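PDB 3TCO: thioredoxin (TrxA-1), which probably reduces disulfide bonds in other proteins, as thioredoxins do, through a redox-active pair of cysteines at the start of a helix. Local coordinates for residues L7-E11 and E12-E16; Y71-N75 and I76-L80; I81-G85 and Q86-S90. All blocks are in the same frame, centred on the assembly; numbering follows the deposited sequence.

Interaction 1: L7-E11 and E12-E16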
ATOM      1  N   LEU A   7      -7.089  -3.782   2.714  1.00 15.83           N
ATOM      2  CA  LEU A   7      -6.824  -4.984   3.493  1.00 13.23           C
ATOM      3  C   LEU A   7      -5.674  -4.840   4.469  1.00 14.25           C
ATOM      4  O   LEU A   7      -4.566  -4.458   4.086  1.00 11.75           O
ATOM      5  CB  LEU A   7      -6.504  -6.143   2.532  1.00 14.16           C
ATOM      6  CG  LEU A   7      -5.929  -7.440   3.125  1.00 14.70           C
ATOM      7  CD1 LEU A   7      -7.010  -8.185   3.869  1.00 13.87           C
ATOM      8  CD2 LEU A   7      -5.370  -8.312   2.011  1.00 14.88           C
ATOM      9  N   VAL A   8      -5.932  -5.174   5.728  1.00 12.76           N
ATOM     10  CA  VAL A   8      -4.888  -5.129   6.742  1.00 14.19           C
ATOM     11  C   VAL A   8      -3.868  -6.253   6.484  1.00 13.15           C
ATOM     12  O   VAL A   8      -4.227  -7.419   6.304  1.00 16.53           O
ATOM     13  CB  VAL A   8      -5.479  -5.318   8.160  1.00 15.99           C
ATOM     14  CG1 VAL A   8      -4.349  -5.424   9.180  1.00 18.07           C
ATOM     15  CG2 VAL A   8      -6.400  -4.139   8.514  1.00 18.19           C
ATOM     16  N   LEU A   9      -2.596  -5.895   6.465  1.00 14.16           N
ATOM     17  CA  LEU A   9      -1.535  -6.862   6.248  1.00 13.73           C
ATOM     18  C   LEU A   9      -0.636  -6.950   7.466  1.00 15.70           C
ATOM     19  O   LEU A   9      -0.352  -5.929   8.102  1.00 15.87           O
ATOM     20  CB  LEU A   9      -0.666  -6.445   5.062  1.00 13.54           C
ATOM     21  CG  LEU A   9      -1.298  -6.469   3.665  1.00 13.21           C
ATOM     22  CD1 LEU A   9      -0.358  -5.862   2.621  1.00 12.31           C
ATOM     23  CD2 LEU A   9      -1.642  -7.905   3.331  1.00 11.56           C
ATOM     24  N   THR A  10      -0.210  -8.172   7.785  1.00 15.06           N
ATOM     25  CA  THR A  10       0.742  -8.423   8.867  1.00 16.00           C
ATOM     26  C   THR A  10       1.635  -9.552   8.363  1.00 16.72           C
ATOM     27  O   THR A  10       1.489 -10.016   7.227  1.00 16.22           O
ATOM     28  CB  THR A  10       0.088  -8.910  10.179  1.00 15.85           C
ATOM     29  OG1 THR A  10      -0.451 -10.219   9.982  1.00 15.15           O
ATOM     30  CG2 THR A  10      -1.022  -7.954  10.620  1.00 17.64           C
ATOM     31  N   GLU A  11       2.564  -9.994   9.197  1.00 17.65           N
ATOM     32  CA  GLU A  11       3.452 -11.081   8.812  1.00 19.87           C
ATOM     33  C   GLU A  11       2.627 -12.327   8.515  1.00 18.61           C
ATOM     34  O   GLU A  11       3.066 -13.215   7.787  1.00 18.30           O
ATOM     35  CB  GLU A  11       4.443 -11.375   9.942  1.00 24.42           C
ATOM     36  CG  GLU A  11       5.903 -11.188   9.567  1.00 33.71           C
ATOM     37  CD  GLU A  11       6.722 -10.609  10.719  1.00 38.27           C
ATOM     38  OE1 GLU A  11       6.517 -11.043  11.879  1.00 40.72           O
ATOM     39  OE2 GLU A  11       7.571  -9.727  10.465  1.00 39.36           O
ATOM     40  N   GLU A  12       1.421 -12.391   9.069  1.00 16.83           N
ATOM     41  CA  GLU A  12       0.564 -13.551   8.851  1.00 18.50           C
ATOM     42  C   GLU A  12       0.095 -13.721   7.404  1.00 17.98           C
ATOM     43  O   GLU A  12      -0.004 -14.845   6.923  1.00 18.63           O
ATOM     44  CB  GLU A  12      -0.639 -13.495   9.800  1.00 20.39           C
ATOM     45  CG  GLU A  12      -1.311 -14.832  10.060  1.00 25.47           C
ATOM     46  CD  GLU A  12      -2.143 -15.315   8.886  1.00 27.01           C
ATOM     47  OE1 GLU A  12      -2.897 -14.487   8.337  1.00 24.33           O
ATOM     48  OE2 GLU A  12      -2.053 -16.515   8.527  1.00 28.82           O
ATOM     49  N   ASN A  13      -0.170 -12.627   6.689  1.00 16.29           N
ATOM     50  CA  ASN A  13      -0.647 -12.768   5.298  1.00 16.47           C
ATOM     51  C   ASN A  13       0.111 -11.974   4.244  1.00 16.40           C
ATOM     52  O   ASN A  13      -0.214 -12.042   3.055  1.00 14.52           O
ATOM     53  CB  ASN A  13      -2.143 -12.404   5.220  1.00 14.86           C
ATOM     54  CG  ASN A  13      -2.423 -10.952   5.588  1.00 17.84           C
ATOM     55  OD1 ASN A  13      -1.601 -10.289   6.226  1.00 15.43           O
ATOM     56  ND2 ASN A  13      -3.601 -10.453   5.193  1.00 17.70           N
ATOM     57  N   PHE A  14       1.140 -11.238   4.662  1.00 17.07           N
ATOM     58  CA  PHE A  14       1.884 -10.408   3.717  1.00 17.11           C
ATOM     59  C   PHE A  14       2.370 -11.128   2.467  1.00 17.93           C
ATOM     60  O   PHE A  14       2.047 -10.725   1.344  1.00 17.58           O
ATOM     61  CB  PHE A  14       3.087  -9.764   4.398  1.00 16.96           C
ATOM     62  CG  PHE A  14       3.737  -8.685   3.580  1.00 17.25           C
ATOM     63  CD1 PHE A  14       3.267  -7.375   3.635  1.00 15.65           C
ATOM     64  CD2 PHE A  14       4.831  -8.972   2.764  1.00 18.15           C
ATOM     65  CE1 PHE A  14       3.876  -6.364   2.900  1.00 16.85           C
ATOM     66  CE2 PHE A  14       5.447  -7.967   2.021  1.00 18.39           C
ATOM     67  CZ  PHE A  14       4.966  -6.657   2.092  1.00 19.28           C
ATOM     68  N   ASP A  15       3.160 -12.176   2.661  1.00 17.57           N
ATOM     69  CA  ASP A  15       3.709 -12.910   1.535  1.00 18.38           C
ATOM     70  C   ASP A  15       2.676 -13.573   0.632  1.00 17.44           C
ATOM     71  O   ASP A  15       2.744 -13.413  -0.585  1.00 16.08           O
ATOM     72  CB  ASP A  15       4.729 -13.953   2.010  1.00 20.46           C
ATOM     73  CG  ASP A  15       6.017 -13.321   2.500  1.00 25.74           C
ATOM     74  OD1 ASP A  15       6.217 -12.110   2.248  1.00 26.15           O
ATOM     75  OD2 ASP A  15       6.831 -14.033   3.128  1.00 26.85           O
ATOM     76  N   GLU A  16       1.712 -14.291   1.206  1.00 16.67           N
ATOM     77  CA  GLU A  16       0.720 -14.964   0.367  1.00 18.50           C
ATOM     78  C   GLU A  16      -0.087 -13.981  -0.475  1.00 17.21           C
ATOM     79  O   GLU A  16      -0.434 -14.282  -1.616  1.00 17.37           O
ATOM     80  CB  GLU A  16      -0.224 -15.838   1.206  1.00 18.96           C
ATOM     81  CG  GLU A  16      -1.217 -15.109   2.089  1.00 19.79           C
ATOM     82  CD  GLU A  16      -1.848 -16.033   3.125  1.00 23.44           C
ATOM     83  OE1 GLU A  16      -2.326 -17.123   2.751  1.00 26.55           O
ATOM     84  OE2 GLU A  16      -1.875 -15.669   4.315  1.00 25.34           O
TER
HETATM   85  O   HOH W   1       3.929 -13.301   5.344  1.00 18.29           O

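Interaction 2: Y71-N75 and I76-L80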
ATOM      1  N   TYR A  71      11.774  -3.699   3.923  1.00 25.03           N
ATOM      2  CA  TYR A  71      11.695  -2.860   2.728  1.00 25.85           C
ATOM      3  C   TYR A  71      12.183  -1.431   2.948  1.00 27.48           C
ATOM      4  O   TYR A  71      11.810  -0.521   2.211  1.00 26.80           O
ATOM      5  CB  TYR A  71      10.257  -2.854   2.185  1.00 25.64           C
ATOM      6  CG  TYR A  71       9.812  -4.215   1.719  1.00 24.04           C
ATOM      7  CD1 TYR A  71       9.074  -5.054   2.557  1.00 23.87           C
ATOM      8  CD2 TYR A  71      10.187  -4.703   0.466  1.00 24.32           C
ATOM      9  CE1 TYR A  71       8.724  -6.338   2.165  1.00 21.64           C
ATOM     10  CE2 TYR A  71       9.841  -5.999   0.061  1.00 24.17           C
ATOM     11  CZ  TYR A  71       9.111  -6.807   0.917  1.00 22.65           C
ATOM     12  OH  TYR A  71       8.758  -8.084   0.539  1.00 24.18           O
ATOM     13  N   SER A  72      13.024  -1.260   3.965  1.00 27.93           N
ATOM     14  CA  SER A  72      13.608   0.026   4.328  1.00 29.87           C
ATOM     15  C   SER A  72      12.639   1.211   4.384  1.00 29.50           C
ATOM     16  O   SER A  72      12.934   2.297   3.880  1.00 29.52           O
ATOM     17  CB  SER A  72      14.767   0.351   3.383  1.00 31.51           C
ATOM     18  OG  SER A  72      14.334   0.336   2.034  1.00 36.30           O
ATOM     19  N   VAL A  73      11.489   1.009   5.011  1.00 27.60           N
ATOM     20  CA  VAL A  73      10.518   2.081   5.140  1.00 27.85           C
ATOM     21  C   VAL A  73      10.974   2.984   6.288  1.00 29.05           C
ATOM     22  O   VAL A  73      10.677   2.727   7.458  1.00 29.14           O
ATOM     23  CB  VAL A  73       9.122   1.516   5.433  1.00 26.16           C
ATOM     24  CG1 VAL A  73       8.133   2.649   5.655  1.00 24.19           C
ATOM     25  CG2 VAL A  73       8.681   0.625   4.267  1.00 24.32           C
ATOM     26  N   LEU A  74      11.701   4.041   5.941  1.00 30.46           N
ATOM     27  CA  LEU A  74      12.221   4.978   6.938  1.00 31.30           C
ATOM     28  C   LEU A  74      11.308   6.176   7.169  1.00 30.63           C
ATOM     29  O   LEU A  74      11.342   6.801   8.234  1.00 30.83           O
ATOM     30  CB  LEU A  74      13.605   5.471   6.519  1.00 34.36           C
ATOM     31  CG  LEU A  74      14.678   4.385   6.388  1.00 37.53           C
ATOM     32  CD1 LEU A  74      16.000   5.020   5.974  1.00 38.80           C
ATOM     33  CD2 LEU A  74      14.834   3.644   7.718  1.00 39.20           C
ATOM     34  N   ASN A  75      10.501   6.497   6.163  1.00 27.79           N
ATOM     35  CA  ASN A  75       9.570   7.617   6.251  1.00 26.35           C
ATOM     36  C   ASN A  75       8.170   7.147   5.865  1.00 24.32           C
ATOM     37  O   ASN A  75       8.010   6.242   5.048  1.00 23.75           O
ATOM     38  CB  ASN A  75       9.993   8.739   5.299  1.00 28.41           C
ATOM     39  CG  ASN A  75      11.257   9.449   5.749  1.00 29.80           C
ATOM     40  OD1 ASN A  75      11.209  10.372   6.564  1.00 31.92           O
ATOM     41  ND2 ASN A  75      12.394   9.011   5.228  1.00 30.21           N
ATOM     42  N   ILE A  76       7.154   7.745   6.467  1.00 21.84           N
ATOM     43  CA  ILE A  76       5.790   7.389   6.120  1.00 19.90           C
ATOM     44  C   ILE A  76       5.020   8.682   5.883  1.00 19.79           C
ATOM     45  O   ILE A  76       5.355   9.728   6.440  1.00 19.12           O
ATOM     46  CB  ILE A  76       5.083   6.538   7.224  1.00 19.74           C
ATOM     47  CG1 ILE A  76       5.154   7.242   8.584  1.00 18.64           C
ATOM     48  CG2 ILE A  76       5.719   5.138   7.298  1.00 18.94           C
ATOM     49  CD1 ILE A  76       4.285   6.589   9.637  1.00 15.76           C
ATOM     50  N   PRO A  77       3.963   8.616   5.063  1.00 18.82           N
ATOM     51  CA  PRO A  77       3.582   7.345   4.441  1.00 17.85           C
ATOM     52  C   PRO A  77       4.490   6.897   3.308  1.00 17.94           C
ATOM     53  O   PRO A  77       5.203   7.701   2.713  1.00 19.40           O
ATOM     54  CB  PRO A  77       2.161   7.607   3.960  1.00 18.41           C
ATOM     55  CG  PRO A  77       2.161   9.085   3.653  1.00 17.41           C
ATOM     56  CD  PRO A  77       2.970   9.674   4.793  1.00 17.80           C
ATOM     57  N   THR A  78       4.483   5.592   3.052  1.00 16.92           N
ATOM     58  CA  THR A  78       5.229   4.996   1.951  1.00 16.35           C
ATOM     59  C   THR A  78       4.287   3.973   1.340  1.00 15.97           C
ATOM     60  O   THR A  78       3.643   3.210   2.059  1.00 16.65           O
ATOM     61  CB  THR A  78       6.494   4.242   2.404  1.00 17.12           C
ATOM     62  OG1 THR A  78       7.506   5.185   2.783  1.00 17.26           O
ATOM     63  CG2 THR A  78       7.011   3.372   1.263  1.00 14.70           C
ATOM     64  N   THR A  79       4.202   3.959   0.017  1.00 16.20           N
ATOM     65  CA  THR A  79       3.335   3.008  -0.653  1.00 14.50           C
ATOM     66  C   THR A  79       4.187   2.073  -1.501  1.00 14.18           C
ATOM     67  O   THR A  79       4.732   2.475  -2.537  1.00 15.59           O
ATOM     68  CB  THR A  79       2.316   3.734  -1.562  1.00 15.53           C
ATOM     69  OG1 THR A  79       1.555   4.668  -0.783  1.00 14.04           O
ATOM     70  CG2 THR A  79       1.364   2.743  -2.171  1.00 15.55           C
ATOM     71  N   LEU A  80       4.321   0.833  -1.043  1.00 12.26           N
ATOM     72  CA  LEU A  80       5.084  -0.177  -1.765  1.00 12.67           C
ATOM     73  C   LEU A  80       4.184  -0.685  -2.878  1.00 13.69           C
ATOM     74  O   LEU A  80       2.965  -0.788  -2.688  1.00 11.87           O
ATOM     75  CB  LEU A  80       5.412  -1.353  -0.844  1.00 12.82           C
ATOM     76  CG  LEU A  80       6.124  -1.007   0.471  1.00 12.85           C
ATOM     77  CD1 LEU A  80       6.252  -2.277   1.333  1.00 14.61           C
ATOM     78  CD2 LEU A  80       7.486  -0.400   0.153  1.00 13.90           C
TER
HETATM   79  O   HOH W   2      10.201   4.813   3.077  1.00 34.99           O

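Interaction 3: I81-G85 and Q86-S90. With EDO (1,2-ethanediol), chain E.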
ATOM      1  N   ILE A  81       4.772  -0.990  -4.029  1.00 12.82           N
ATOM      2  CA  ILE A  81       3.992  -1.531  -5.132  1.00 13.89           C
ATOM      3  C   ILE A  81       4.611  -2.845  -5.610  1.00 13.25           C
ATOM      4  O   ILE A  81       5.787  -2.902  -5.990  1.00 12.49           O
ATOM      5  CB  ILE A  81       3.890  -0.538  -6.304  1.00 15.33           C
ATOM      6  CG1 ILE A  81       3.251   0.769  -5.790  1.00 17.04           C
ATOM      7  CG2 ILE A  81       3.046  -1.164  -7.441  1.00 12.93           C
ATOM      8  CD1 ILE A  81       3.081   1.826  -6.818  1.00 23.24           C
ATOM      9  N   PHE A  82       3.805  -3.899  -5.572  1.00 14.07           N
ATOM     10  CA  PHE A  82       4.254  -5.230  -5.979  1.00 13.85           C
ATOM     11  C   PHE A  82       3.492  -5.706  -7.199  1.00 14.20           C
ATOM     12  O   PHE A  82       2.269  -5.594  -7.243  1.00 13.37           O
ATOM     13  CB  PHE A  82       4.018  -6.250  -4.863  1.00 12.73           C
ATOM     14  CG  PHE A  82       4.837  -6.007  -3.624  1.00 13.36           C
ATOM     15  CD1 PHE A  82       4.380  -5.149  -2.621  1.00 13.61           C
ATOM     16  CD2 PHE A  82       6.064  -6.640  -3.460  1.00 13.91           C
ATOM     17  CE1 PHE A  82       5.144  -4.927  -1.459  1.00 14.09           C
ATOM     18  CE2 PHE A  82       6.839  -6.419  -2.300  1.00 13.34           C
ATOM     19  CZ  PHE A  82       6.371  -5.564  -1.308  1.00 13.16           C
ATOM     20  N   VAL A  83       4.213  -6.255  -8.172  1.00 13.34           N
ATOM     21  CA  VAL A  83       3.594  -6.789  -9.379  1.00 13.66           C
ATOM     22  C   VAL A  83       4.202  -8.170  -9.611  1.00 14.00           C
ATOM     23  O   VAL A  83       5.420  -8.323  -9.652  1.00 13.45           O
ATOM     24  CB  VAL A  83       3.842  -5.866 -10.606  1.00 14.21           C
ATOM     25  CG1 VAL A  83       3.297  -6.524 -11.892  1.00 14.18           C
ATOM     26  CG2 VAL A  83       3.155  -4.520 -10.385  1.00 12.48           C
ATOM     27  N   ASN A  84       3.342  -9.169  -9.755  1.00 13.90           N
ATOM     28  CA  ASN A  84       3.788 -10.544  -9.946  1.00 15.91           C
ATOM     29  C   ASN A  84       4.727 -10.980  -8.826  1.00 16.42           C
ATOM     30  O   ASN A  84       5.745 -11.634  -9.063  1.00 17.08           O
ATOM     31  CB  ASN A  84       4.462 -10.728 -11.313  1.00 16.24           C
ATOM     32  CG  ASN A  84       3.496 -10.512 -12.460  1.00 17.90           C
ATOM     33  OD1 ASN A  84       2.352 -10.966 -12.403  1.00 19.82           O
ATOM     34  ND2 ASN A  84       3.946  -9.822 -13.508  1.00 15.50           N
ATOM     35  N   GLY A  85       4.365 -10.593  -7.605  1.00 16.56           N
ATOM     36  CA  GLY A  85       5.122 -10.971  -6.420  1.00 15.59           C
ATOM     37  C   GLY A  85       6.440 -10.270  -6.156  1.00 14.38           C
ATOM     38  O   GLY A  85       7.151 -10.650  -5.227  1.00 14.47           O
ATOM     39  N   GLN A  86       6.766  -9.237  -6.925  1.00 13.64           N
ATOM     40  CA  GLN A  86       8.038  -8.544  -6.731  1.00 13.06           C
ATOM     41  C   GLN A  86       7.825  -7.038  -6.666  1.00 13.45           C
ATOM     42  O   GLN A  86       6.941  -6.498  -7.332  1.00 13.10           O
ATOM     43  CB  GLN A  86       9.007  -8.908  -7.873  1.00 12.66           C
ATOM     44  CG  GLN A  86       9.142 -10.438  -8.070  1.00 17.06           C
ATOM     45  CD  GLN A  86      10.125 -10.835  -9.162  1.00 16.37           C
ATOM     46  OE1 GLN A  86      11.297 -11.105  -8.889  1.00 15.46           O
ATOM     47  NE2 GLN A  86       9.650 -10.874 -10.408  1.00 15.03           N
ATOM     48  N   LEU A  87       8.640  -6.353  -5.870  1.00 14.03           N
ATOM     49  CA  LEU A  87       8.498  -4.906  -5.736  1.00 15.40           C
ATOM     50  C   LEU A  87       8.937  -4.189  -6.995  1.00 15.45           C
ATOM     51  O   LEU A  87      10.062  -4.379  -7.467  1.00 15.50           O
ATOM     52  CB  LEU A  87       9.323  -4.389  -4.554  1.00 16.32           C
ATOM     53  CG  LEU A  87       9.113  -2.924  -4.159  1.00 18.48           C
ATOM     54  CD1 LEU A  87       9.357  -2.776  -2.678  1.00 14.93           C
ATOM     55  CD2 LEU A  87      10.060  -2.024  -4.933  1.00 17.01           C
ATOM     56  N   VAL A  88       8.054  -3.334  -7.510  1.00 13.51           N
ATOM     57  CA  VAL A  88       8.340  -2.565  -8.716  1.00 13.80           C
ATOM     58  C   VAL A  88       8.464  -1.068  -8.422  1.00 12.03           C
ATOM     59  O   VAL A  88       8.896  -0.302  -9.267  1.00 13.04           O
ATOM     60  CB  VAL A  88       7.248  -2.797  -9.784  1.00 12.93           C
ATOM     61  CG1 VAL A  88       7.133  -4.285 -10.056  1.00 13.54           C
ATOM     62  CG2 VAL A  88       5.898  -2.228  -9.316  1.00 14.36           C
ATOM     63  N   ASP A  89       8.073  -0.652  -7.229  1.00 13.55           N
ATOM     64  CA  ASP A  89       8.202   0.756  -6.852  1.00 14.82           C
ATOM     65  C   ASP A  89       7.908   0.920  -5.377  1.00 14.33           C
ATOM     66  O   ASP A  89       7.357   0.026  -4.736  1.00 13.95           O
ATOM     67  CB  ASP A  89       7.231   1.643  -7.650  1.00 15.50           C
ATOM     68  CG  ASP A  89       7.747   3.078  -7.835  1.00 18.99           C
ATOM     69  OD1 ASP A  89       8.618   3.545  -7.062  1.00 17.19           O
ATOM     70  OD2 ASP A  89       7.257   3.750  -8.765  1.00 19.67           O
ATOM     71  N   SER A  90       8.299   2.072  -4.852  1.00 14.89           N
ATOM     72  CA  SER A  90       8.065   2.434  -3.461  1.00 17.53           C
ATOM     73  C   SER A  90       7.899   3.943  -3.529  1.00 18.79           C
ATOM     74  O   SER A  90       8.846   4.648  -3.881  1.00 18.85           O
ATOM     75  CB  SER A  90       9.270   2.068  -2.589  1.00 20.06           C
ATOM     76  OG  SER A  90       9.052   2.458  -1.236  1.00 19.73           O
TER
HETATM   77  C1  EDO E 501       7.966  -7.952 -11.969  1.00 17.61           C
HETATM   78  O1  EDO E 501       7.356  -8.953 -11.152  1.00 19.38           O
HETATM   79  C2  EDO E 501       6.936  -7.415 -12.963  1.00 17.92           C
HETATM   80  O2  EDO E 501       6.454  -8.495 -13.768  1.00 17.69           O

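Interaction 1: L7-E11 and E12-E16
Asn13 folds its amide back over the residues before it because CG sits between its own backbone N and carbonyl carbon (chi1 63°). A small second torsion then presents both ends of the amide to the backbone of Val8 and Thr10. OD1 of Asn13 accepts from the N of Thr10 at 3.0 Å, with a nearly straight N-H. ND2 of Asn13 gives a longer bond, 3.3 Å, to the O of Val8. That oxygen lies close to the amide plane of Asn13, so the two bonds together should fix the rotation of the amide.

Leu9 runs crosswise to this side chain, and its CD2 lies 3.7 Å from ND2 of Asn13. Its other branch, CD1, meets CD1 of the Phe14 ring at 4.1 Å. Thr10 closes the turn. Its O accepts from both N of Asn13 and N of Phe14, the latter at 2.9 Å. OG1 of Thr10 accepts from the N of Glu12 at 3.0 Å, which makes an ST turn in the connection leading into helix 14-20. A water links the O of Glu11 to the N of Asp15.

The turn joins edge strand 7-8, paired with strand 55-60, to helix 14-20. Leu9 and Phe14 pack on Val26 of strand 23-29, and Phe14 also reaches Ile67 of helix 65-70.

Interaction 2: Y71-N75 and I76-L80
Val73 pushes its two methyls into the bend of the chain between Ile76 and Leu80. CG1 makes the closer contacts. It fits between CG2 of Ile76, at 3.8 Å, and OG1 of Thr78, at 3.9 Å. The side chain of Val73 stands roughly perpendicular to that of Ile76, but runs alongside that of Thr78, pointing the opposite way. The second methyl, CG2 of Val73, only brushes CD2 of Leu80 at 4.4 Å.

Leu80 fills the next hollow. Its CD1 lies against the base of the Tyr71 side chain, 4.1 Å from CG and equally near CB and CD1 of that residue. The two side chains are set nearly square to each other. Ile76 turns CG1 into the position between its backbone N and carbonyl carbon (chi1 54°). This puts CG2 on the side of Val73. The side chain also packs on Trp32, Cys33 and Cys36.

One polar bond closes the bend. OG1 of Thr78 donates to the O of Asn75 at 2.5 Å, a short distance, with the hydroxyl tilted 23° from the carbonyl plane. A water donates to the same OG1 at 2.7 Å and accepts weakly from the N of Leu74. Helix 65-70 ends just before, in a Schellman motif with Ser72 as its C-prime residue.

The peptide before Pro77 is cis, and Pro77 touches Cys33 and Cys36, which form a disulfide. This is the cis-proline loop of thioredoxins, which lies beside the redox site. Apolar contacts line the bend, while the Thr78 hydroxyl, bonded to the O of Asn75 and to the water, supplies the polar link across it, just ahead of Ile76 and the cis-proline.

Interaction 3: I81-G85 and Q86-S90
Val88 packs against Ile81 and Val83 of the partner strand, and its side chain can be followed outward. CB lies 4.1 Å from the O of Ile81. CG1 then reaches CB of Val83 at 3.7 Å. With CG1 anti to the carbonyl carbon (chi1 -56°), CG2 falls between the backbone N and the carbonyl carbon. There CG2 of Val88 lies 3.4 Å from the O of Ile81. It also touches CG2 of Ile81 at 3.6 Å and lies close to CG2 of Val83. Val88 lies across both residues, and Tyr107 of helix 97-107 touches all three side chains.

The O of Ile81 is the pivot of the backbone here. The N of Val88 donates to the O of Ile81 at 2.8 Å, nearly straight. The N of Asp89 gives that oxygen a second, weak bond. Two residues therefore face one, and the register slips. The N of Ile81 returns a bond to the O of Asp89. Phe82, on the other side of the sheet, brings CE2 to within 3.9 Å of CB of Leu87.

Nearer the turn, N of Val83 donates to O of Gln86, and N of Gln86 donates to O of Val83. A 1,2-ethanediol, probably from the crystallisation liquor, is held by the O of Val83, ND2 of Asn84 and NE2 of Gln86. Asn84 and Gly85, both with positive phi, form the centre of a type I' turn.

These features define an antiparallel beta hairpin with a classic beta bulge. It forms the last two strands of the thioredoxin fold, with strand 86-92 at the edge of the sheet.

From the N terminus, interaction 1 closes the turn between strand 7-8 and helix 14-20. Interaction 2 closes the bend from the end of helix 65-70 into strand 78-83. Interaction 3 follows at once and closes the hairpin of strands 78-83 and 86-92. The three lie in series along the chain, so none nests in or crosses another. Interactions 2 and 3 share strand 78-83, and Ser90 packs on Thr78 and Leu80. All three meet on one side of the sheet. There Phe14, Tyr71 and Phe82 touch one another, the last two edge-to-face, tying the N-terminal turn to the end of helix 65-70 and the hairpin.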